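Local atomic coordinates of uncharacterized protein lp_2219 (Lactobacillus plantarum, PDB entry 3HFQ), a protein that is of unknown function but folds as a seven-bladed beta-propeller of the lactonase family, consistent with a possible role in cleaving lactone-like substrates. Residues V56-D60 against N79-A83; S209-L214 against L226-I232; I281-G285 against N309-Y313. The protein carries 1 engineered substitution. All coordinates share one frame; numbering follows the deposited sequence.

How the contacts relate
All three contacts belong to one seven-bladed propeller, each at a different place on the ring. Contact 1 spans a blade across its third strand, contact 2 pairs the two outer strands of another blade, and contact 3 fastens the end of one blade to the next. Contacts 1 and 2 lie on opposite sides of the chain's centre, their own centres about 35 Å apart; those of contacts 1 and 3 are about 31 Å apart. Contacts 2 and 3 come closest, with about 8 Å between nearest atoms, and strand 275-282 links them: Ile211 and Val229 of contact 2 pack on its Leu275, and its end enters contact 3. No bound ligand ties them to a site.

Contact 1 (V56-D60 against N79-A83); sequences VDKED and NTVVA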
loop_
_atom_site.group_PDB
_atom_site.type_symbol
_atom_site.label_atom_id
_atom_site.label_comp_id
_atom_site.label_asym_id
_atom_site.label_seq_id
_atom_site.Cartn_x
_atom_site.Cartn_y
_atom_site.Cartn_z
ATOM N N VAL A 56 -4.925 10.418 -2.288
ATOM C CA VAL A 56 -5.927 10.536 -1.242
ATOM C C VAL A 56 -6.025 12.044 -1.067
ATOM O O VAL A 56 -5.013 12.744 -1.162
ATOM C CB VAL A 56 -5.432 9.881 0.057
ATOM C CG1 VAL A 56 -6.357 10.239 1.218
ATOM C CG2 VAL A 56 -5.377 8.369 -0.131
ATOM N N ASP A 57 -7.225 12.550 -0.812
ATOM C CA ASP A 57 -7.393 13.987 -0.702
ATOM C C ASP A 57 -8.407 14.414 0.355
ATOM O O ASP A 57 -9.449 13.784 0.529
ATOM C CB ASP A 57 -7.785 14.516 -2.088
ATOM C CG ASP A 57 -8.081 15.996 -2.099
ATOM O OD1 ASP A 57 -7.360 16.762 -1.427
ATOM O OD2 ASP A 57 -9.032 16.392 -2.804
ATOM N N LYS A 58 -8.076 15.483 1.072
ATOM C CA LYS A 58 -8.961 16.021 2.094
ATOM C C LYS A 58 -9.266 17.461 1.744
ATOM O O LYS A 58 -8.363 18.279 1.566
ATOM C CB LYS A 58 -8.312 15.957 3.479
ATOM C CG LYS A 58 -9.212 16.456 4.610
ATOM C CD LYS A 58 -8.587 16.191 5.977
ATOM C CE LYS A 58 -9.546 16.541 7.111
ATOM N NZ LYS A 58 -8.978 16.219 8.451
ATOM N N GLU A 59 -10.547 17.763 1.634
ATOM C CA GLU A 59 -10.976 19.105 1.308
ATOM C C GLU A 59 -11.982 19.446 2.402
ATOM O O GLU A 59 -13.179 19.197 2.265
ATOM C CB GLU A 59 -11.610 19.098 -0.093
ATOM C CG GLU A 59 -10.709 18.537 -1.229
ATOM C CD GLU A 59 -9.765 19.576 -1.833
ATOM O OE1 GLU A 59 -10.003 20.783 -1.618
ATOM O OE2 GLU A 59 -8.799 19.194 -2.538
ATOM N N ASP A 60 -11.465 19.976 3.510
ATOM C CA ASP A 60 -12.275 20.356 4.667
ATOM C C ASP A 60 -12.911 19.136 5.312
ATOM O O ASP A 60 -12.225 18.178 5.691
ATOM C CB ASP A 60 -13.359 21.331 4.251
ATOM N N ASN A 79 -8.876 17.400 -11.416
ATOM C CA ASN A 79 -10.132 17.549 -10.686
ATOM C C ASN A 79 -10.076 16.681 -9.439
ATOM O O ASN A 79 -9.065 16.023 -9.183
ATOM C CB ASN A 79 -11.332 17.157 -11.573
ATOM C CG ASN A 79 -11.615 15.662 -11.578
ATOM O OD1 ASN A 79 -10.704 14.836 -11.665
ATOM N ND2 ASN A 79 -12.895 15.309 -11.507
ATOM N N THR A 80 -11.140 16.712 -8.643
ATOM C CA THR A 80 -11.203 15.891 -7.443
ATOM C C THR A 80 -12.607 15.331 -7.319
ATOM O O THR A 80 -13.559 15.901 -7.852
ATOM C CB THR A 80 -10.894 16.698 -6.149
ATOM O OG1 THR A 80 -11.974 17.596 -5.868
ATOM C CG2 THR A 80 -9.604 17.493 -6.304
ATOM N N VAL A 81 -12.723 14.201 -6.636
ATOM C CA VAL A 81 -14.011 13.570 -6.394
ATOM C C VAL A 81 -14.049 13.360 -4.891
ATOM O O VAL A 81 -13.391 12.465 -4.366
ATOM C CB VAL A 81 -14.126 12.209 -7.102
ATOM C CG1 VAL A 81 -15.434 11.537 -6.720
ATOM C CG2 VAL A 81 -14.054 12.405 -8.614
ATOM N N VAL A 82 -14.804 14.206 -4.199
ATOM C CA VAL A 82 -14.890 14.118 -2.754
ATOM C C VAL A 82 -16.328 14.027 -2.274
ATOM O O VAL A 82 -17.265 14.316 -3.017
ATOM C CB VAL A 82 -14.217 15.338 -2.092
ATOM C CG1 VAL A 82 -12.724 15.345 -2.415
ATOM C CG2 VAL A 82 -14.867 16.621 -2.586
ATOM N N ALA A 83 -16.489 13.621 -1.022
ATOM C CA ALA A 83 -17.807 13.485 -0.422
ATOM C C ALA A 83 -17.694 13.740 1.071
ATOM O O ALA A 83 -16.630 13.557 1.661
ATOM C CB ALA A 83 -18.353 12.083 -0.670
#
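Within a single blade of the propeller, Asp57 and Glu59 of the second strand reach across to Thr80 and Val82 of the fourth. The carboxylate of Asp57 touches both residues. Its CG stands anti to the backbone N (chi1 176°), which carries OD2 out to the Thr80 methyl CG2 at 3.7 Å and to Val82 CG1 at 3.9 Å. OD2 thus meets carbon on both residues, and the Thr80 hydroxyl lies farther from it than the methyl does. The Asp57 and Thr80 side chains cross at about a right angle, as do those of Glu59 and Val82. In the second pair the aliphatic part of the glutamate is used: CG of Glu59 rests 4.0 Å from CG1 of Val82, and the bend at chi2 (-85°) turns the carboxylate back toward Asp57.

The two strands are not hydrogen-bonded neighbours. Strand 62-71 runs between them in the four-stranded antiparallel sheet, pairing by its backbone with Asp57 through Gly64 and with Val81 through Ile65. Ala66 of that strand touches both Asp57 and Thr80, and so small a residue lets the flanking side chains meet above it. The strand segments approach to 8.0 Å and diverge by 64°, a measure of how strongly the blade twists. Alternation along each strand puts Asp57 and Glu59 on the same side, and likewise Thr80 and Val82.

Besides touching the opposing strand, the two acids crowd each other: OE2 of Glu59 lies 2.8 Å from OD2 of Asp57, acceptor against acceptor, with no hydrogen bond between them. The beta-branched Thr80 and Val82 suit an extended strand and offer compact methyls to the acids.

Contact 2 (S209-L214 against L226-I232); sequences SQIASL and LGIVKTI
Gln210 crosses Ile228 at a slant in an antiparallel hairpin, and its side chain can be followed outward atom by atom. CB sits 3.4 Å from the carbonyl oxygen of Val229 and also touches the Ile228 methyl CG2. With chi1 at -63° and chi2 at 177° the chain then runs extended past that methyl: CG goes by it, CD of Gln210 is 3.6 Å from Ile228 CG2, and NE2 ends 3.5 Å from the same Ile228 CG2. OE1 is held by the hydroxyl of Ser208, which fixes the amide while the chain and its amide lie against the CG2 methyl of Ile228. Shortening this residue to an alanine would probably bare that methyl and deprive the Ser208 hydroxyl of its acceptor.

Beneath these side chains the backbones of Ile211 and Val229 exchange two hydrogen bonds, the N of Ile211 to the O of Val229 at 2.9 Å and the N of Val229 to the O of Ile211 at 3.0 Å. Farther along, Leu226 and Gly227 both face Ser213 in a classic beta bulge, where the N of Leu226 gives the short bond to Ser213 O, 2.7 Å. At the other end the N of Thr231 reaches Ser209 O from 44° above the carbonyl plane. Thr231 then turns its methyl CG2 to CG1 of Ile211, at 3.6 Å and crossing it at about a right angle, while its OG1 finds its main partner in Asn258.

The hairpin forms the outer half of its blade. Ala212, small enough to lie low beside Ile228, shares with Gln210 a face that touches Phe187. On the other face Ile211 and Val229, branched and apolar, pack on Leu275 of the following blade, and Ile211 also meets Leu254 and Val256 of strand 253-259.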
loop_
_atom_site.group_PDB
_atom_site.type_symbol
_atom_site.label_atom_id
_atom_site.label_comp_id
_atom_site.label_asym_id
_atom_site.label_seq_id
_atom_site.Cartn_x
_atom_site.Cartn_y
_atom_site.Cartn_z
ATOM N N SER A 209 0.354 -8.713 13.827
ATOM C CA SER A 209 1.747 -8.772 13.389
ATOM C C SER A 209 2.057 -10.145 12.800
ATOM O O SER A 209 2.987 -10.825 13.233
ATOM C CB SER A 209 2.692 -8.485 14.560
ATOM O OG SER A 209 2.566 -7.138 14.985
ATOM N N GLN A 210 1.269 -10.539 11.806
ATOM C CA GLN A 210 1.430 -11.831 11.148
ATOM C C GLN A 210 1.250 -11.714 9.642
ATOM O O GLN A 210 0.749 -10.711 9.137
ATOM C CB GLN A 210 0.380 -12.822 11.658
ATOM C CG GLN A 210 0.453 -13.162 13.128
ATOM C CD GLN A 210 -0.675 -14.083 13.555
ATOM O OE1 GLN A 210 -1.851 -13.755 13.401
ATOM N NE2 GLN A 210 -0.322 -15.240 14.097
ATOM N N ILE A 211 1.670 -12.751 8.926
ATOM C CA ILE A 211 1.478 -12.800 7.486
ATOM C C ILE A 211 0.837 -14.146 7.194
ATOM O O ILE A 211 1.293 -15.179 7.682
ATOM C CB ILE A 211 2.795 -12.714 6.680
ATOM C CG1 ILE A 211 3.416 -11.323 6.823
ATOM C CG2 ILE A 211 2.502 -12.987 5.193
ATOM C CD1 ILE A 211 4.725 -11.152 6.057
ATOM N N ALA A 212 -0.234 -14.130 6.415
ATOM C CA ALA A 212 -0.913 -15.359 6.051
ATOM C C ALA A 212 -0.597 -15.669 4.596
ATOM O O ALA A 212 -0.696 -14.790 3.737
ATOM C CB ALA A 212 -2.419 -15.200 6.235
ATOM N N SER A 213 -0.178 -16.901 4.316
ATOM C CA SER A 213 0.084 -17.288 2.937
ATOM C C SER A 213 -1.246 -17.846 2.446
ATOM O O SER A 213 -1.879 -18.640 3.144
ATOM C CB SER A 213 1.168 -18.371 2.851
ATOM O OG SER A 213 2.459 -17.834 3.073
ATOM N N LEU A 214 -1.673 -17.429 1.258
ATOM C CA LEU A 214 -2.943 -17.887 0.704
ATOM C C LEU A 214 -2.767 -18.436 -0.702
ATOM O O LEU A 214 -1.920 -17.960 -1.459
ATOM C CB LEU A 214 -3.939 -16.726 0.623
ATOM C CG LEU A 214 -4.098 -15.796 1.830
ATOM C CD1 LEU A 214 -4.940 -14.597 1.423
ATOM C CD2 LEU A 214 -4.738 -16.551 2.994
ATOM N N LEU A 226 -3.077 -21.027 3.757
ATOM C CA LEU A 226 -2.063 -22.080 3.815
ATOM C C LEU A 226 -1.281 -22.163 5.123
ATOM O O LEU A 226 -1.084 -23.249 5.672
ATOM C CB LEU A 226 -1.076 -21.908 2.658
ATOM C CG LEU A 226 -1.388 -22.573 1.315
ATOM C CD1 LEU A 226 -2.880 -22.843 1.157
ATOM C CD2 LEU A 226 -0.856 -21.683 0.209
ATOM N N GLY A 227 -0.821 -21.017 5.609
ATOM C CA GLY A 227 -0.056 -20.983 6.843
ATOM C C GLY A 227 0.092 -19.560 7.343
ATOM O O GLY A 227 -0.279 -18.616 6.645
ATOM N N ILE A 228 0.630 -19.400 8.548
ATOM C CA ILE A 228 0.815 -18.077 9.137
ATOM C C ILE A 228 2.166 -17.970 9.844
ATOM O O ILE A 228 2.611 -18.917 10.496
ATOM C CB ILE A 228 -0.306 -17.765 10.163
ATOM C CG1 ILE A 228 -1.669 -17.756 9.464
ATOM C CG2 ILE A 228 -0.048 -16.422 10.836
ATOM C CD1 ILE A 228 -2.830 -17.406 10.377
ATOM N N VAL A 229 2.820 -16.821 9.702
ATOM C CA VAL A 229 4.111 -16.582 10.347
ATOM C C VAL A 229 4.065 -15.232 11.053
ATOM O O VAL A 229 3.257 -14.377 10.695
ATOM C CB VAL A 229 5.278 -16.566 9.322
ATOM C CG1 VAL A 229 5.463 -17.954 8.718
ATOM C CG2 VAL A 229 5.003 -15.544 8.222
ATOM N N LYS A 230 4.919 -15.044 12.059
ATOM C CA LYS A 230 4.961 -13.774 12.787
ATOM C C LYS A 230 5.923 -12.824 12.087
ATOM O O LYS A 230 6.874 -13.261 11.443
ATOM C CB LYS A 230 5.402 -13.994 14.243
ATOM C CG LYS A 230 4.452 -14.885 15.037
ATOM C CD LYS A 230 4.857 -15.024 16.505
ATOM C CE LYS A 230 4.491 -13.791 17.322
ATOM N NZ LYS A 230 4.736 -13.999 18.782
ATOM N N THR A 231 5.678 -11.522 12.212
ATOM C CA THR A 231 6.531 -10.537 11.559
ATOM C C THR A 231 7.514 -9.877 12.523
ATOM O O THR A 231 8.317 -9.039 12.116
ATOM C CB THR A 231 5.693 -9.437 10.868
ATOM O OG1 THR A 231 5.008 -8.656 11.854
ATOM C CG2 THR A 231 4.663 -10.067 9.930
ATOM N N ILE A 232 7.446 -10.268 13.794
ATOM C CA ILE A 232 8.330 -9.730 14.832
ATOM C C ILE A 232 8.715 -10.842 15.809
ATOM O O ILE A 232 8.126 -11.925 15.788
ATOM C CB ILE A 232 7.648 -8.598 15.637
ATOM C CG1 ILE A 232 6.315 -9.092 16.205
ATOM C CG2 ILE A 232 7.454 -7.374 14.761
ATOM C CD1 ILE A 232 5.651 -8.112 17.156
#

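Contact 3 (I281-G285 against N309-Y313); sequences ISTEG and NATLY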
loop_
_atom_site.group_PDB
_atom_site.type_symbol
_atom_site.label_atom_id
_atom_site.label_comp_id
_atom_site.label_asym_id
_atom_site.label_seq_id
_atom_site.Cartn_x
_atom_site.Cartn_y
_atom_site.Cartn_z
ATOM N N ILE A 281 15.554 -5.742 9.879
ATOM C CA ILE A 281 16.443 -4.584 9.820
ATOM C C ILE A 281 15.717 -3.288 10.155
ATOM O O ILE A 281 14.641 -3.006 9.630
ATOM C CB ILE A 281 17.113 -4.480 8.425
ATOM C CG1 ILE A 281 18.116 -3.325 8.405
ATOM C CG2 ILE A 281 16.048 -4.317 7.344
ATOM C CD1 ILE A 281 19.046 -3.348 7.207
ATOM N N SER A 282 16.309 -2.504 11.052
ATOM C CA SER A 282 15.715 -1.245 11.473
ATOM C C SER A 282 15.465 -0.304 10.301
ATOM O O SER A 282 16.237 -0.277 9.342
ATOM C CB SER A 282 16.627 -0.550 12.488
ATOM O OG SER A 282 16.137 0.740 12.814
ATOM N N THR A 283 14.382 0.466 10.388
ATOM C CA THR A 283 14.048 1.433 9.350
ATOM C C THR A 283 14.675 2.793 9.676
ATOM O O THR A 283 14.484 3.766 8.949
ATOM C CB THR A 283 12.519 1.589 9.196
ATOM O OG1 THR A 283 11.939 2.003 10.441
ATOM C CG2 THR A 283 11.895 0.264 8.764
ATOM N N GLU A 284 15.434 2.843 10.770
ATOM C CA GLU A 284 16.112 4.066 11.207
ATOM C C GLU A 284 15.152 5.235 11.432
ATOM O O GLU A 284 15.458 6.388 11.103
ATOM C CB GLU A 284 17.177 4.476 10.188
ATOM C CG GLU A 284 18.262 3.434 9.929
ATOM C CD GLU A 284 18.978 2.985 11.195
ATOM O OE1 GLU A 284 19.098 3.792 12.144
ATOM O OE2 GLU A 284 19.435 1.825 11.236
ATOM N N GLY A 285 13.993 4.929 12.000
ATOM C CA GLY A 285 12.999 5.952 12.266
ATOM C C GLY A 285 11.821 5.314 12.966
ATOM O O GLY A 285 11.845 4.114 13.243
ATOM N N ASN A 309 11.548 10.994 8.334
ATOM C CA ASN A 309 12.746 10.633 7.587
ATOM C C ASN A 309 12.583 9.386 6.739
ATOM O O ASN A 309 11.783 8.509 7.045
ATOM C CB ASN A 309 13.955 10.472 8.524
ATOM C CG ASN A 309 13.627 9.715 9.802
ATOM O OD1 ASN A 309 12.564 9.112 9.938
ATOM N ND2 ASN A 309 14.561 9.739 10.749
ATOM N N ALA A 310 13.345 9.337 5.653
ATOM C CA ALA A 310 13.321 8.207 4.742
ATOM C C ALA A 310 14.678 7.526 4.848
ATOM O O ALA A 310 15.674 8.162 5.204
ATOM C CB ALA A 310 13.071 8.684 3.315
ATOM N N THR A 311 14.712 6.237 4.543
ATOM C CA THR A 311 15.944 5.463 4.624
ATOM C C THR A 311 16.159 4.677 3.342
ATOM O O THR A 311 15.213 4.121 2.778
ATOM C CB THR A 311 15.890 4.485 5.814
ATOM O OG1 THR A 311 15.633 5.217 7.018
ATOM C CG2 THR A 311 17.209 3.733 5.958
ATOM N N LEU A 312 17.406 4.639 2.885
ATOM C CA LEU A 312 17.762 3.921 1.667
ATOM C C LEU A 312 18.597 2.690 1.993
ATOM O O LEU A 312 19.560 2.772 2.759
ATOM C CB LEU A 312 18.568 4.826 0.725
ATOM C CG LEU A 312 19.126 4.139 -0.529
ATOM C CD1 LEU A 312 17.984 3.761 -1.460
ATOM C CD2 LEU A 312 20.098 5.063 -1.247
ATOM N N TYR A 313 18.222 1.556 1.406
ATOM C CA TYR A 313 18.949 0.303 1.595
ATOM C C TYR A 313 19.417 -0.229 0.261
ATOM O O TYR A 313 18.821 0.052 -0.778
ATOM C CB TYR A 313 18.069 -0.814 2.166
ATOM C CG TYR A 313 17.374 -0.537 3.460
ATOM C CD1 TYR A 313 16.055 -0.090 3.476
ATOM C CD2 TYR A 313 18.002 -0.801 4.678
ATOM C CE1 TYR A 313 15.376 0.094 4.670
ATOM C CE2 TYR A 313 17.334 -0.617 5.880
ATOM C CZ TYR A 313 16.017 -0.180 5.867
ATOM O OH TYR A 313 15.329 -0.027 7.044
HETATM O O HOH W 1 15.915 7.570 8.482
#
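Tyr313 points its phenol edge-on at the backbone where strand 275-282 ends. The hydroxyl OH donates a very short hydrogen bond, 2.5 Å, to Ser282 O, which lies at the ring edge and in its plane; the CA of Thr283 crowds the phenol OH of Tyr313. Ile281 slides past the tyrosine in the opposite direction. With chi1 at -176°, its CG1 swings away from the backbone N and sends CD1 obliquely to the ring, 3.5 Å from CE2 of Tyr313. The Thr311 methyl CG2 lies over one face, offset toward the rim. A tyrosine suits this place because it packs with its ring and still reaches a carbonyl with its tip.

Thr311 divides its two branches. While CG2 faces the ring, OG1 donates to Thr283 O at 2.7 Å, arriving 37° above the carbonyl plane. A water gives one hydrogen to OG1 of Thr311, at 2.8 Å, and the other to Glu284 O, at 2.9 Å, bridging the two segments beside the direct bond.

The turning segment is shaped from within: Ser282 OG accepts from the N of Glu284, an ST turn, and Glu284 adopts left-handed backbone angles. At Gly285 a CB would come about 2.7 Å from OD1 of Asn309, which is itself engaged by Thr307, so a residue without a side chain fits.

Two side-chain hydroxyls gripping successive carbonyls thus dock the loop leaving a blade's outermost strand onto the third strand of the next blade, an inter-blade connection of the beta-propeller fold.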